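Local coordinates for segregation and condensation protein A (Thermococcus onnurineus, PDB 6IVH), which probably acts as the kleisin subunit of an archaeal Smc-based condensin in chromosome organisation and segregation, this chain being its N-terminal domain, at residues T10-L15 and A113-L118. Sequence-based numbering, arbitrary orientation.
Sequences TPVDIL and ALMDAL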
loop_
_atom_site.group_PDB
_atom_site.type_symbol
_atom_site.label_atom_id
_atom_site.label_comp_id
_atom_site.label_asym_id
_atom_site.label_seq_id
_atom_site.Cartn_x
_atom_site.Cartn_y
_atom_site.Cartn_z
ATOM N N THR A 10 2.625 -9.675 -5.745
ATOM C CA THR A 10 3.023 -9.318 -4.395
ATOM C C THR A 10 2.700 -7.859 -4.111
ATOM O O THR A 10 2.471 -7.073 -5.035
ATOM C CB THR A 10 4.523 -9.568 -4.208
ATOM O OG1 THR A 10 5.259 -8.721 -5.097
ATOM C CG2 THR A 10 4.858 -11.025 -4.497
ATOM N N PRO A 11 2.654 -7.462 -2.834
ATOM C CA PRO A 11 2.426 -6.039 -2.525
ATOM C C PRO A 11 3.441 -5.112 -3.166
ATOM O O PRO A 11 3.092 -3.985 -3.540
ATOM C CB PRO A 11 2.519 -5.992 -0.993
ATOM C CG PRO A 11 2.193 -7.371 -0.547
ATOM C CD PRO A 11 2.689 -8.295 -1.617
ATOM N N VAL A 12 4.694 -5.552 -3.303
ATOM C CA VAL A 12 5.716 -4.702 -3.903
ATOM C C VAL A 12 5.430 -4.486 -5.383
ATOM O O VAL A 12 5.632 -3.385 -5.913
ATOM C CB VAL A 12 7.110 -5.312 -3.674
ATOM C CG1 VAL A 12 8.191 -4.406 -4.245
ATOM C CG2 VAL A 12 7.339 -5.564 -2.189
ATOM N N ASP A 13 4.947 -5.529 -6.069
ATOM C CA ASP A 13 4.615 -5.416 -7.487
ATOM C C ASP A 13 3.640 -4.271 -7.736
ATOM O O ASP A 13 3.832 -3.464 -8.652
ATOM C CB ASP A 13 4.027 -6.733 -7.994
ATOM C CG ASP A 13 5.041 -7.856 -8.022
ATOM O OD1 ASP A 13 6.227 -7.582 -8.295
ATOM O OD2 ASP A 13 4.650 -9.016 -7.771
ATOM N N ILE A 14 2.585 -4.186 -6.925
ATOM C CA ILE A 14 1.582 -3.147 -7.127
ATOM C C ILE A 14 2.159 -1.773 -6.809
ATOM O O ILE A 14 1.913 -0.798 -7.530
ATOM C CB ILE A 14 0.327 -3.451 -6.290
ATOM C CG1 ILE A 14 -0.267 -4.803 -6.700
ATOM C CG2 ILE A 14 -0.697 -2.337 -6.437
ATOM C CD1 ILE A 14 -1.457 -5.235 -5.870
ATOM N N LEU A 15 2.947 -1.673 -5.736
ATOM C CA LEU A 15 3.501 -0.378 -5.352
ATOM C C LEU A 15 4.520 0.114 -6.373
ATOM O O LEU A 15 4.530 1.302 -6.720
ATOM C CB LEU A 15 4.124 -0.467 -3.959
ATOM C CG LEU A 15 3.142 -0.708 -2.808
ATOM C CD1 LEU A 15 3.870 -1.162 -1.553
ATOM C CD2 LEU A 15 2.327 0.552 -2.534
ATOM N N ALA A 113 7.372 0.281 6.648
ATOM C CA ALA A 113 6.186 0.360 7.495
ATOM C C ALA A 113 5.167 -0.712 7.126
ATOM O O ALA A 113 4.549 -1.321 8.010
ATOM C CB ALA A 113 5.560 1.751 7.395
ATOM N N LEU A 114 4.978 -0.963 5.828
ATOM C CA LEU A 114 3.987 -1.952 5.415
ATOM C C LEU A 114 4.470 -3.372 5.693
ATOM O O LEU A 114 3.701 -4.208 6.184
ATOM C CB LEU A 114 3.648 -1.770 3.935
ATOM C CG LEU A 114 2.739 -2.823 3.306
ATOM C CD1 LEU A 114 1.400 -2.859 4.010
ATOM C CD2 LEU A 114 2.543 -2.558 1.824
HETATM N N MSE A 115 5.732 -3.663 5.394
HETATM C CA MSE A 115 6.289 -4.996 5.633
HETATM C C MSE A 115 6.396 -5.321 7.121
HETATM O O MSE A 115 6.322 -6.487 7.511
HETATM C CB MSE A 115 7.665 -5.132 4.974
HETATM C CG MSE A 115 7.741 -6.184 3.869
HETATM SE SE MSE A 115 6.336 -6.023 2.529
HETATM C CE MSE A 115 7.115 -4.633 1.412
ATOM N N ASP A 116 6.575 -4.292 7.955
ATOM C CA ASP A 116 6.546 -4.515 9.397
ATOM C C ASP A 116 5.139 -4.861 9.866
ATOM O O ASP A 116 4.962 -5.717 10.742
ATOM C CB ASP A 116 7.072 -3.286 10.140
ATOM C CG ASP A 116 8.583 -3.304 10.302
ATOM O OD1 ASP A 116 9.191 -4.383 10.135
ATOM O OD2 ASP A 116 9.161 -2.239 10.604
ATOM N N ALA A 117 4.125 -4.210 9.293
ATOM C CA ALA A 117 2.749 -4.540 9.641
ATOM C C ALA A 117 2.332 -5.885 9.063
ATOM O O ALA A 117 1.530 -6.599 9.676
ATOM C CB ALA A 117 1.804 -3.439 9.160
ATOM N N LEU A 118 2.863 -6.246 7.893
ATOM C CA LEU A 118 2.506 -7.522 7.283
ATOM C C LEU A 118 3.042 -8.696 8.092
ATOM O O LEU A 118 2.346 -9.703 8.269
ATOM C CB LEU A 118 3.022 -7.579 5.846
ATOM C CG LEU A 118 2.204 -6.833 4.792
ATOM C CD1 LEU A 118 3.005 -6.650 3.519
ATOM C CD2 LEU A 118 0.918 -7.582 4.499
#
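The puckered pyrrolidine ring of P11 presents CB and CG to helix 113-118: P11 CB lies 4.4 Å from L114 CD2, and P11 CG lies 4.2 Å from L118 CD1, so two leucine methyls one helical turn apart meet the ring. The planar D13 carboxylate lies well off the contact and ties down the helix start. Its OD2 accepts from T10 N at 2.9 Å, and with the weak return bond from D13 N to T10 OG1 this makes a capping box, T10 being the N-cap. T10 OG1 adds a further grip on D13 OD2 at 2.8 Å, from the same face of the carboxylate as T10 N and almost directly above it, 87° out of plane.

Two closer contacts lie next to the proline. L15 CD1 reaches L114 CD2 at 3.9 Å, the methyl that also faces P11 CB. V12 CG2 meets CE of M115, a selenomethionine, at 3.7 Å, the two side chains crossing at about a right angle. The M115 chain bends at chi2 and again at chi3 (82°), which turns CE toward the valine.

The short helical axes run nearly antiparallel (155°) yet stay 12.4 Å apart, so side-chain ends bridge the gap. Helix 54-72 backs L118 through L58 and I62, while L15 also touches L34 of helix 31-47. P11, L15, L114 and L118 are buried in the helical core that joins both ends of the domain; the V12-M115 pair, at its border, is partly exposed. All four cross-segment contacts are apolar, implying cohesion by dispersion and burial of hydrocarbon, with the polar capping bonds kept within segment 10-15.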